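Local coordinates for SNF1-like protein kinase ssp2 (Schizosaccharomyces pombe, PDB 2QRD) that is a serine/threonine protein kinase catalytic subunit of the SNF1/AMPK family, probably helping to sense and answer the energy state of the cell, at residues Ala37-Thr42 with Thr57-Trp62. Numbering follows the deposited sequence.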
loop_
_atom_site.group_PDB
_atom_site.type_symbol
_atom_site.label_atom_id
_atom_site.label_comp_id
_atom_site.label_asym_id
_atom_site.label_seq_id
_atom_site.Cartn_x
_atom_site.Cartn_y
_atom_site.Cartn_z
ATOM N N ALA A 37 -2.077 4.038 28.735
ATOM C CA ALA A 37 -1.125 3.979 27.623
ATOM C C ALA A 37 0.265 4.497 28.008
ATOM O O ALA A 37 1.230 4.298 27.273
ATOM C CB ALA A 37 -1.671 4.709 26.401
ATOM N N GLY A 38 0.357 5.122 29.181
ATOM C CA GLY A 38 1.595 5.722 29.679
ATOM C C GLY A 38 1.881 7.163 29.255
ATOM O O GLY A 38 2.958 7.670 29.527
ATOM N N ALA A 39 0.936 7.813 28.579
ATOM C CA ALA A 39 1.115 9.184 28.118
ATOM C C ALA A 39 1.136 10.142 29.311
ATOM O O ALA A 39 0.693 9.788 30.399
ATOM C CB ALA A 39 0.008 9.575 27.131
ATOM N N GLN A 40 1.681 11.336 29.100
ATOM C CA GLN A 40 1.589 12.427 30.072
ATOM C C GLN A 40 0.806 13.526 29.409
ATOM O O GLN A 40 0.770 13.605 28.201
ATOM C CB GLN A 40 2.961 12.933 30.493
ATOM C CG GLN A 40 3.365 12.360 31.791
ATOM C CD GLN A 40 4.825 11.959 31.867
ATOM O OE1 GLN A 40 5.234 10.941 31.288
ATOM N NE2 GLN A 40 5.602 12.724 32.594
ATOM N N PHE A 41 0.182 14.365 30.221
ATOM C CA PHE A 41 -0.871 15.236 29.742
ATOM C C PHE A 41 -0.999 16.511 30.577
ATOM O O PHE A 41 -0.613 16.560 31.769
ATOM C CB PHE A 41 -2.202 14.456 29.683
ATOM C CG PHE A 41 -2.428 13.523 30.871
ATOM C CD1 PHE A 41 -2.852 14.023 32.099
ATOM C CD2 PHE A 41 -2.203 12.140 30.758
ATOM C CE1 PHE A 41 -3.062 13.179 33.173
ATOM C CE2 PHE A 41 -2.414 11.294 31.844
ATOM C CZ PHE A 41 -2.839 11.820 33.045
ATOM N N THR A 42 -1.485 17.571 29.934
ATOM C CA THR A 42 -1.884 18.755 30.663
ATOM C C THR A 42 -3.222 18.442 31.322
ATOM O O THR A 42 -3.861 17.424 31.022
ATOM C CB THR A 42 -2.064 19.977 29.757
ATOM O OG1 THR A 42 -3.080 19.691 28.789
ATOM C CG2 THR A 42 -0.749 20.377 29.086
ATOM N N THR A 57 -9.524 20.561 25.766
ATOM C CA THR A 57 -8.271 20.549 25.006
ATOM C C THR A 57 -7.177 19.969 25.922
ATOM O O THR A 57 -6.829 20.567 26.968
ATOM C CB THR A 57 -7.886 21.988 24.583
ATOM O OG1 THR A 57 -8.989 22.590 23.906
ATOM C CG2 THR A 57 -6.665 22.011 23.670
ATOM N N ILE A 58 -6.682 18.788 25.546
ATOM C CA ILE A 58 -5.628 18.090 26.292
ATOM C C ILE A 58 -4.373 18.028 25.399
ATOM O O ILE A 58 -4.457 17.572 24.245
ATOM C CB ILE A 58 -6.047 16.624 26.675
ATOM C CG1 ILE A 58 -7.340 16.621 27.506
ATOM C CG2 ILE A 58 -4.890 15.859 27.358
ATOM C CD1 ILE A 58 -8.115 15.260 27.511
ATOM N N LYS A 59 -3.226 18.469 25.935
ATOM C CA LYS A 59 -1.954 18.215 25.261
ATOM C C LYS A 59 -1.250 17.027 25.911
ATOM O O LYS A 59 -1.103 16.964 27.121
ATOM C CB LYS A 59 -1.067 19.468 25.196
ATOM C CG LYS A 59 -1.678 20.586 24.351
ATOM C CD LYS A 59 -0.652 21.452 23.711
ATOM C CE LYS A 59 -1.293 22.764 23.205
ATOM N NZ LYS A 59 -0.551 23.395 22.042
ATOM N N SER A 60 -0.827 16.074 25.107
ATOM C CA SER A 60 -0.238 14.871 25.674
ATOM C C SER A 60 1.167 14.654 25.117
ATOM O O SER A 60 1.469 15.014 23.966
ATOM C CB SER A 60 -1.130 13.641 25.426
ATOM O OG SER A 60 -1.226 13.371 24.038
ATOM N N ARG A 61 2.031 14.107 25.954
ATOM C CA ARG A 61 3.359 13.702 25.533
ATOM C C ARG A 61 3.511 12.193 25.730
ATOM O O ARG A 61 3.132 11.650 26.775
ATOM C CB ARG A 61 4.423 14.472 26.309
ATOM C CG ARG A 61 5.773 14.407 25.670
ATOM C CD ARG A 61 6.779 15.151 26.499
ATOM N NE ARG A 61 6.769 14.662 27.870
ATOM C CZ ARG A 61 7.270 15.323 28.898
ATOM N NH1 ARG A 61 7.833 16.506 28.688
ATOM N NH2 ARG A 61 7.203 14.802 30.129
ATOM N N TRP A 62 4.069 11.538 24.720
ATOM C CA TRP A 62 4.218 10.079 24.680
ATOM C C TRP A 62 5.678 9.742 24.395
ATOM O O TRP A 62 6.282 10.274 23.430
ATOM C CB TRP A 62 3.392 9.488 23.533
ATOM C CG TRP A 62 1.891 9.738 23.536
ATOM C CD1 TRP A 62 1.226 10.944 23.396
ATOM C CD2 TRP A 62 0.876 8.740 23.618
ATOM N NE1 TRP A 62 -0.142 10.746 23.428
ATOM C CE2 TRP A 62 -0.382 9.404 23.549
ATOM C CE3 TRP A 62 0.905 7.346 23.759
ATOM C CZ2 TRP A 62 -1.596 8.719 23.617
ATOM C CZ3 TRP A 62 -0.311 6.654 23.815
ATOM C CH2 TRP A 62 -1.545 7.345 23.759
HETATM O O HOH W 1 6.087 11.623 28.453
HETATM O O HOH W 2 -5.677 20.656 29.586
#
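Gln40 pairs with Arg61, and Phe41 with Ser60, where the short strand 40-41, outermost of this chain's sheet in the KA1-like domain, runs antiparallel along strand 57-63; Phe41 makes further backbone hydrogen bonds to the neighbouring SPCC1919.03c chain. Gln40 and Arg61 form the hydrogen-bonded pair: Gln40 N reaches Arg61 O at 2.8 Å, nearly straight, and Arg61 N returns to Gln40 O. Thr42 N to Lys59 O continues the pairing, and Thr42 OG1 takes up the next step, accepting from Lys59 N at 3.1 Å. A chi1 of 60° puts OG1 between Thr42's own backbone N and carbonyl carbon and turns it to the N-H of Lys59. Gly38, with positive phi, closes helix 23-37 in a Schellman motif. Just beyond it, Ala39 CB rests over the Trp62 indole as a CH-pi contact, 3.7 Å from the five-membered ring centroid, while Ala37 CB meets Trp62 CZ3 at 3.5 Å. Leu126 and Leu130 of helix 123-136 also pack on this indole, whose NE1 donates to Ser60 OG, an oxygen also hydrogen-bonded to Ile78 O. Replacing Trp62 with alanine is likely to open a gap beside Ala37 and Ala39 and deprive Ser60 OG of its indole donor. Phe41 CB touches Ile58 CG2 at 3.8 Å, while its ring leads off to Tyr31 and Leu34. Gln40 and Arg61 run side by side, amide and guanidinium planes 87° apart, bridged by a water that donates to Gln40 OE1 and accepts from Arg61 NE at 3.2 Å.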